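Local coordinates for nitrite oxidoreductase subunit C (Kuenenia stuttgartiensis, PDB 7B04), which probably carries electrons through a bound heme b as the heme subunit of the nitrite-oxidising complex of an anammox bacterium, at residues C[102-107]-C[314-319]; C[43-48]-C[308-313]. All coordinates share one frame; numbering follows the deposited sequence. Where two conformers were deposited one is given.

Contact 1: residues C[102-107]-C[314-319]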
ATOM      1  N   ALA C 102      -7.082 -63.042  -0.712  1.00 29.25           N
ATOM      2  CA  ALA C 102      -5.705 -63.080  -0.240  1.00 25.14           C
ATOM      3  C   ALA C 102      -5.021 -64.355  -0.712  1.00 27.37           C
ATOM      4  O   ALA C 102      -5.627 -65.430  -0.735  1.00 29.11           O
ATOM      5  CB  ALA C 102      -5.629 -62.979   1.286  1.00 22.99           C
ATOM      6  N   ILE C 103      -3.742 -64.215  -1.070  1.00 29.98           N
ATOM      7  CA  ILE C 103      -2.906 -65.287  -1.597  1.00 31.42           C
ATOM      8  C   ILE C 103      -1.498 -65.058  -1.063  1.00 33.40           C
ATOM      9  O   ILE C 103      -1.131 -63.940  -0.694  1.00 34.07           O
ATOM     10  CB  ILE C 103      -2.902 -65.322  -3.140  1.00 30.60           C
ATOM     11  CG1 ILE C 103      -2.438 -63.972  -3.686  1.00 25.25           C
ATOM     12  CG2 ILE C 103      -4.282 -65.667  -3.682  1.00 28.10           C
ATOM     13  CD1 ILE C 103      -2.436 -63.887  -5.188  1.00 27.45           C
ATOM     14  N   HIS C 104      -0.699 -66.123  -1.016  1.00 30.12           N
ATOM     15  CA  HIS C 104       0.677 -65.948  -0.566  1.00 25.90           C
ATOM     16  C   HIS C 104       1.612 -66.940  -1.244  1.00 29.19           C
ATOM     17  O   HIS C 104       1.206 -68.011  -1.705  1.00 29.85           O
ATOM     18  CB  HIS C 104       0.793 -66.012   0.968  1.00 25.22           C
ATOM     19  CG  HIS C 104       0.763 -67.395   1.542  1.00 22.03           C
ATOM     20  ND1 HIS C 104       1.858 -68.231   1.534  1.00 25.46           N
ATOM     21  CD2 HIS C 104      -0.215 -68.065   2.196  1.00 26.24           C
ATOM     22  CE1 HIS C 104       1.546 -69.368   2.132  1.00 30.88           C
ATOM     23  NE2 HIS C 104       0.294 -69.292   2.543  1.00 28.78           N
ATOM     24  N   ASP C 105       2.890 -66.553  -1.274  1.00 31.41           N
ATOM     25  CA  ASP C 105       3.968 -67.283  -1.926  1.00 29.44           C
ATOM     26  C   ASP C 105       4.677 -68.254  -1.007  1.00 32.50           C
ATOM     27  O   ASP C 105       5.269 -69.229  -1.484  1.00 30.33           O
ATOM     28  CB  ASP C 105       5.065 -66.285  -2.337  1.00 29.79           C
ATOM     29  CG  ASP C 105       5.117 -65.997  -3.811  1.00 45.10           C
ATOM     30  OD1 ASP C 105       4.881 -66.910  -4.624  1.00 53.25           O
ATOM     31  OD2 ASP C 105       5.442 -64.838  -4.151  1.00 55.42           O
ATOM     32  N   GLY C 106       4.594 -68.029   0.291  1.00 32.17           N
ATOM     33  CA  GLY C 106       5.540 -68.592   1.220  1.00 29.15           C
ATOM     34  C   GLY C 106       6.630 -67.591   1.511  1.00 29.29           C
ATOM     35  O   GLY C 106       7.407 -67.774   2.456  1.00 38.66           O
ATOM     36  N   ILE C 107       6.695 -66.541   0.686  1.00 23.89           N
ATOM     37  CA  ILE C 107       7.601 -65.419   0.856  1.00 30.97           C
ATOM     38  C   ILE C 107       6.844 -64.103   0.998  1.00 31.31           C
ATOM     39  O   ILE C 107       7.156 -63.294   1.879  1.00 29.76           O
ATOM     40  CB  ILE C 107       8.595 -65.344  -0.324  1.00 31.01           C
ATOM     41  CG1 ILE C 107       9.430 -66.625  -0.400  1.00 30.62           C
ATOM     42  CG2 ILE C 107       9.484 -64.120  -0.207  1.00 26.58           C
ATOM     43  CD1 ILE C 107      10.125 -66.830  -1.728  1.00 39.52           C
ATOM     44  N   LEU C 314      -8.722 -64.761   9.922  1.00 34.85           N
ATOM     45  CA  LEU C 314      -7.827 -64.933   8.787  1.00 30.75           C
ATOM     46  C   LEU C 314      -7.008 -66.191   9.013  1.00 32.28           C
ATOM     47  O   LEU C 314      -6.465 -66.382  10.103  1.00 33.91           O
ATOM     48  CB  LEU C 314      -6.907 -63.718   8.630  1.00 29.65           C
ATOM     49  CG  LEU C 314      -5.655 -63.935   7.786  1.00 37.35           C
ATOM     50  CD1 LEU C 314      -6.038 -63.834   6.338  1.00 40.05           C
ATOM     51  CD2 LEU C 314      -4.578 -62.922   8.120  1.00 37.63           C
ATOM     52  N   SER C 315      -6.920 -67.043   7.993  1.00 37.18           N
ATOM     53  CA  SER C 315      -6.123 -68.260   8.063  1.00 33.51           C
ATOM     54  C   SER C 315      -5.178 -68.331   6.873  1.00 29.11           C
ATOM     55  O   SER C 315      -5.564 -68.015   5.743  1.00 30.60           O
ATOM     56  CB  SER C 315      -7.011 -69.511   8.097  1.00 35.17           C
ATOM     57  OG  SER C 315      -6.227 -70.690   8.092  1.00 35.57           O
ATOM     58  N   LEU C 316      -3.942 -68.746   7.130  1.00 22.35           N
ATOM     59  CA  LEU C 316      -2.942 -68.950   6.091  1.00 26.96           C
ATOM     60  C   LEU C 316      -2.753 -70.442   5.850  1.00 27.55           C
ATOM     61  O   LEU C 316      -2.562 -71.208   6.799  1.00 32.48           O
ATOM     62  CB  LEU C 316      -1.609 -68.301   6.471  1.00 27.43           C
ATOM     63  CG  LEU C 316      -1.453 -66.813   6.144  1.00 22.85           C
ATOM     64  CD1 LEU C 316      -2.225 -65.947   7.130  1.00 30.42           C
ATOM     65  CD2 LEU C 316       0.015 -66.425   6.117  1.00 27.73           C
ATOM     66  N   GLU C 317      -2.812 -70.847   4.585  1.00 27.83           N
ATOM     67  CA  GLU C 317      -2.567 -72.234   4.226  1.00 33.59           C
ATOM     68  C   GLU C 317      -1.082 -72.569   4.356  1.00 35.67           C
ATOM     69  O   GLU C 317      -0.211 -71.697   4.299  1.00 31.00           O
ATOM     70  CB  GLU C 317      -3.031 -72.507   2.794  1.00 27.43           C
ATOM     71  CG  GLU C 317      -4.375 -73.206   2.677  1.00 30.49           C
ATOM     72  CD  GLU C 317      -5.055 -72.931   1.349  1.00 32.50           C
ATOM     73  OE1 GLU C 317      -4.421 -73.164   0.297  1.00 37.38           O
ATOM     74  OE2 GLU C 317      -6.222 -72.486   1.356  1.00 34.87           O
ATOM     75  N   ARG C 318      -0.799 -73.858   4.521  0.54 35.42           N
ATOM     76  CA  ARG C 318       0.580 -74.320   4.548  0.54 37.63           C
ATOM     77  C   ARG C 318       1.160 -74.341   3.135  0.54 36.05           C
ATOM     78  O   ARG C 318       0.435 -74.311   2.136  0.54 36.71           O
ATOM     79  CB  ARG C 318       0.673 -75.710   5.180  0.54 35.90           C
ATOM     80  CG  ARG C 318       0.458 -75.727   6.686  0.54 34.72           C
ATOM     81  CD  ARG C 318      -0.343 -76.948   7.111  0.54 37.83           C
ATOM     82  NE  ARG C 318      -0.564 -76.985   8.554  0.54 34.73           N
ATOM     83  CZ  ARG C 318      -1.599 -76.420   9.167  0.54 32.11           C
ATOM     84  NH1 ARG C 318      -1.720 -76.505  10.485  0.54 33.67           N
ATOM     85  NH2 ARG C 318      -2.515 -75.770   8.462  0.54 28.71           N
ATOM     86  N   ILE C 319       2.485 -74.395   3.062  1.00 31.07           N
ATOM     87  CA  ILE C 319       3.176 -74.383   1.779  1.00 32.26           C
ATOM     88  C   ILE C 319       3.223 -75.803   1.231  1.00 34.26           C
ATOM     89  O   ILE C 319       3.584 -76.746   1.946  1.00 33.10           O
ATOM     90  CB  ILE C 319       4.591 -73.801   1.925  1.00 35.28           C
ATOM     91  CG1 ILE C 319       4.533 -72.346   2.393  1.00 26.74           C
ATOM     92  CG2 ILE C 319       5.361 -73.919   0.615  1.00 28.39           C
ATOM     93  CD1 ILE C 319       5.876 -71.796   2.819  1.00 18.79           C
TER

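Contact 2: residues C[43-48]-C[308-313]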
ATOM      1  N   THR C  43     -17.115 -59.523  19.412  1.00 39.66           N
ATOM      2  CA  THR C  43     -17.084 -60.902  18.922  1.00 41.62           C
ATOM      3  C   THR C  43     -16.646 -60.926  17.460  1.00 36.20           C
ATOM      4  O   THR C  43     -17.219 -60.206  16.638  1.00 34.00           O
ATOM      5  CB  THR C  43     -18.450 -61.578  19.055  1.00 43.18           C
ATOM      6  OG1 THR C  43     -19.276 -61.214  17.943  1.00 54.91           O
ATOM      7  CG2 THR C  43     -19.137 -61.160  20.340  1.00 40.55           C
ATOM      8  N   PRO C  44     -15.647 -61.730  17.100  1.00 31.65           N
ATOM      9  CA  PRO C  44     -15.196 -61.764  15.704  1.00 31.53           C
ATOM     10  C   PRO C  44     -16.273 -62.318  14.784  1.00 29.36           C
ATOM     11  O   PRO C  44     -17.185 -63.035  15.202  1.00 41.36           O
ATOM     12  CB  PRO C  44     -13.973 -62.688  15.744  1.00 32.22           C
ATOM     13  CG  PRO C  44     -13.526 -62.673  17.169  1.00 31.81           C
ATOM     14  CD  PRO C  44     -14.784 -62.542  17.974  1.00 33.49           C
ATOM     15  N   ALA C  45     -16.153 -61.970  13.505  1.00 32.44           N
ATOM     16  CA  ALA C  45     -17.051 -62.505  12.492  1.00 31.80           C
ATOM     17  C   ALA C  45     -16.841 -64.007  12.325  1.00 31.40           C
ATOM     18  O   ALA C  45     -15.837 -64.575  12.763  1.00 39.13           O
ATOM     19  CB  ALA C  45     -16.845 -61.791  11.157  1.00 34.13           C
ATOM     20  N   LYS C  46     -17.817 -64.659  11.692  1.00 27.82           N
ATOM     21  CA  LYS C  46     -17.782 -66.112  11.584  1.00 30.53           C
ATOM     22  C   LYS C  46     -17.151 -66.618  10.292  1.00 26.77           C
ATOM     23  O   LYS C  46     -16.485 -67.659  10.312  1.00 27.90           O
ATOM     24  CB  LYS C  46     -19.199 -66.679  11.709  1.00 31.24           C
ATOM     25  CG  LYS C  46     -19.833 -66.465  13.076  1.00 32.36           C
ATOM     26  N   GLU C  47     -17.321 -65.912   9.177  1.00 30.40           N
ATOM     27  CA  GLU C  47     -16.709 -66.341   7.927  1.00 32.96           C
ATOM     28  C   GLU C  47     -15.219 -66.033   7.951  1.00 36.05           C
ATOM     29  O   GLU C  47     -14.801 -64.942   8.349  1.00 37.37           O
ATOM     30  CB  GLU C  47     -17.379 -65.672   6.727  1.00 36.91           C
ATOM     31  CG  GLU C  47     -16.993 -66.303   5.394  1.00 40.72           C
ATOM     32  CD  GLU C  47     -17.773 -65.734   4.225  1.00 62.01           C
ATOM     33  OE1 GLU C  47     -17.673 -66.296   3.113  1.00 63.70           O
ATOM     34  OE2 GLU C  47     -18.491 -64.730   4.420  1.00 65.85           O
ATOM     35  N   VAL C  48     -14.419 -66.990   7.494  1.00 35.79           N
ATOM     36  CA  VAL C  48     -12.967 -66.906   7.583  1.00 35.27           C
ATOM     37  C   VAL C  48     -12.391 -66.575   6.216  1.00 33.58           C
ATOM     38  O   VAL C  48     -12.832 -67.108   5.189  1.00 39.09           O
ATOM     39  CB  VAL C  48     -12.378 -68.225   8.123  1.00 38.07           C
ATOM     40  CG1 VAL C  48     -10.853 -68.184   8.121  1.00 25.94           C
ATOM     41  CG2 VAL C  48     -12.904 -68.504   9.525  1.00 36.41           C
ATOM     42  N   SER C 308     -15.608 -51.546   8.989  1.00 31.81           N
ATOM     43  CA  SER C 308     -16.129 -52.837   9.407  1.00 29.38           C
ATOM     44  C   SER C 308     -16.101 -52.848  10.929  1.00 32.29           C
ATOM     45  O   SER C 308     -15.087 -52.486  11.535  1.00 36.00           O
ATOM     46  CB  SER C 308     -15.285 -53.975   8.836  1.00 27.08           C
ATOM     47  OG  SER C 308     -15.636 -55.216   9.414  1.00 35.02           O
ATOM     48  N   ILE C 309     -17.210 -53.264  11.542  1.00 30.90           N
ATOM     49  CA  ILE C 309     -17.362 -53.160  12.991  1.00 30.42           C
ATOM     50  C   ILE C 309     -16.721 -54.319  13.731  1.00 37.58           C
ATOM     51  O   ILE C 309     -16.551 -54.238  14.952  1.00 35.81           O
ATOM     52  CB  ILE C 309     -18.842 -53.021  13.399  1.00 35.02           C
ATOM     53  CG1 ILE C 309     -19.665 -54.214  12.913  1.00 39.79           C
ATOM     54  CG2 ILE C 309     -19.420 -51.720  12.866  1.00 35.99           C
ATOM     55  CD1 ILE C 309     -21.073 -54.237  13.469  1.00 38.98           C
ATOM     56  N   GLN C 310     -16.386 -55.407  13.039  1.00 39.07           N
ATOM     57  CA  GLN C 310     -15.940 -56.632  13.682  1.00 32.04           C
ATOM     58  C   GLN C 310     -14.576 -57.056  13.164  1.00 35.89           C
ATOM     59  O   GLN C 310     -14.213 -56.778  12.018  1.00 37.64           O
ATOM     60  CB  GLN C 310     -16.901 -57.785  13.397  1.00 39.69           C
ATOM     61  CG  GLN C 310     -18.365 -57.487  13.605  1.00 45.36           C
ATOM     62  CD  GLN C 310     -19.247 -58.469  12.856  1.00 53.17           C
ATOM     63  OE1 GLN C 310     -18.752 -59.376  12.186  1.00 58.45           O
ATOM     64  NE2 GLN C 310     -20.558 -58.296  12.971  1.00 57.09           N
ATOM     65  N   TRP C 311     -13.807 -57.702  14.040  1.00 31.01           N
ATOM     66  CA  TRP C 311     -12.622 -58.421  13.601  1.00 28.16           C
ATOM     67  C   TRP C 311     -13.039 -59.558  12.677  1.00 29.49           C
ATOM     68  O   TRP C 311     -14.054 -60.222  12.906  1.00 29.69           O
ATOM     69  CB  TRP C 311     -11.847 -58.968  14.800  1.00 30.13           C
ATOM     70  CG  TRP C 311     -11.069 -57.924  15.534  1.00 25.30           C
ATOM     71  CD1 TRP C 311     -11.363 -57.385  16.753  1.00 29.82           C
ATOM     72  CD2 TRP C 311      -9.865 -57.285  15.093  1.00 29.71           C
ATOM     73  NE1 TRP C 311     -10.414 -56.454  17.100  1.00 25.62           N
ATOM     74  CE2 TRP C 311      -9.485 -56.372  16.097  1.00 27.74           C
ATOM     75  CE3 TRP C 311      -9.072 -57.397  13.947  1.00 26.33           C
ATOM     76  CZ2 TRP C 311      -8.346 -55.577  15.989  1.00 27.88           C
ATOM     77  CZ3 TRP C 311      -7.942 -56.606  13.841  1.00 20.22           C
ATOM     78  CH2 TRP C 311      -7.588 -55.710  14.857  1.00 25.30           C
ATOM     79  N   HIS C 312     -12.255 -59.790  11.637  1.00 25.97           N
ATOM     80  CA  HIS C 312     -12.575 -60.926  10.789  1.00 22.99           C
ATOM     81  C   HIS C 312     -11.471 -61.971  10.869  1.00 27.05           C
ATOM     82  O   HIS C 312     -10.287 -61.620  10.838  1.00 29.96           O
ATOM     83  CB  HIS C 312     -12.757 -60.494   9.330  1.00 30.72           C
ATOM     84  CG  HIS C 312     -13.951 -59.622   9.097  1.00 27.49           C
ATOM     85  ND1 HIS C 312     -15.219 -60.130   8.913  1.00 23.24           N
ATOM     86  CD2 HIS C 312     -14.071 -58.276   9.022  1.00 26.75           C
ATOM     87  CE1 HIS C 312     -16.069 -59.133   8.734  1.00 34.75           C
ATOM     88  NE2 HIS C 312     -15.397 -57.998   8.795  1.00 29.21           N
ATOM     89  N   PRO C 313     -11.815 -63.253  10.970  1.00 36.19           N
ATOM     90  CA  PRO C 313     -10.775 -64.281  11.077  1.00 28.43           C
ATOM     91  C   PRO C 313      -9.998 -64.416   9.779  1.00 29.81           C
ATOM     92  O   PRO C 313     -10.526 -64.221   8.682  1.00 38.87           O
ATOM     93  CB  PRO C 313     -11.565 -65.560  11.382  1.00 33.55           C
ATOM     94  CG  PRO C 313     -12.881 -65.087  11.895  1.00 36.25           C
ATOM     95  CD  PRO C 313     -13.161 -63.818  11.149  1.00 33.67           C
TER

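Contact 1: residues C[102-107]-C[314-319]
The imidazole of H104 meets E317 and I319 with its rim: the carbonyl O of E317 and CG1 of I319 both lie at the ring edge near its plane, whereas CD2 of L316 approaches obliquely, 4.3 Å from CD2 of H104. Chi1 of 78° sets CG between the backbone N and the carbonyl carbon; from the ring, NE2 donates to E317 O over 3.0 Å, and the N-H...O angle is 150°. The oxygen sits almost in the imidazole plane, although seen from the carbonyl the donor is tilted 29° out of its plane. At the other ring nitrogen, ND1 takes a weak bond from the N-H of G106, so each nitrogen has a partner, which probably limits the ring's rotation. Beyond it, CD1 of I319 lies 3.6 Å from CA of G106, a place a side chain on this residue would contest. A leucine in place of H104 would probably leave the E317 carbonyl without this donor and the G106 amide without its weak acceptor. Strand 49-53 runs between strands 97-104 and 306-316, pairing in parallel with each; H104 also rests on V51, and E317 reaches back to N50 and Y53 through weak hydrogen bonds.

Contact 2: residues C[43-48]-C[308-313]
CB of A45 lies between OE1 of Q310 and ND1 of H312, 3.2 Å from each, as a plain van der Waals neighbour. The Q310 side chain leaves with CG anti to the carbonyl carbon (chi1 -48°) and runs extended beyond it, which carries the amide alongside the alanine. CB of H312 points away from the loop, but CG turns back beside the backbone N, and the A45 methyl meets the ring obliquely. NE2 of H312 shares a 2.9 Å hydrogen bond with OG of S308, a residue that touches the heme; with the ring of F289 nearby, this helps hold the imidazole's rotation. P313 packs CG and CD near the carbonyl oxygens of A45 and E47. Its CB meets CG2 of V48 at 3.7 Å, the two side chains crossing at about a right angle. W311 turns its indole away, NE1 bonding to the carbonyl O of F151, and its side chain lies about 7 Å from the bound heme. Its backbone O takes the A45 amide: N to O is 2.8 Å, with a nearly straight N-H...O angle of 174°. P44 adds a CA-H...O contact to the same carbonyl. In a domain consistent with the ethylbenzene dehydrogenase heme-binding family, one backbone hydrogen bond amid proline, alanine and valine contacts thus docks the loop, while W311 and H312 spend their ring N-H groups and nitrogens on F151 and S308.

Both contacts use strand 306-316, contact 2 along its earlier part and contact 1 at its last residues and just beyond, and they touch where CB of S315 packs on CG1 of V48. Each is partly buried and neither is deep core, their centres lying about 19 Å apart. The loop of contact 2 continues into strand 49-53, which lies between the two strands of contact 1. Their chemistry differs: in 102-107 with 314-319 a histidine side chain supplies the bond to a backbone carbonyl, while in 43-48 with 308-313 backbone bonds to backbone amid proline packing. Contact 2 includes S308 of the heme pocket; contact 1 lies away from the heme and the calcium sites.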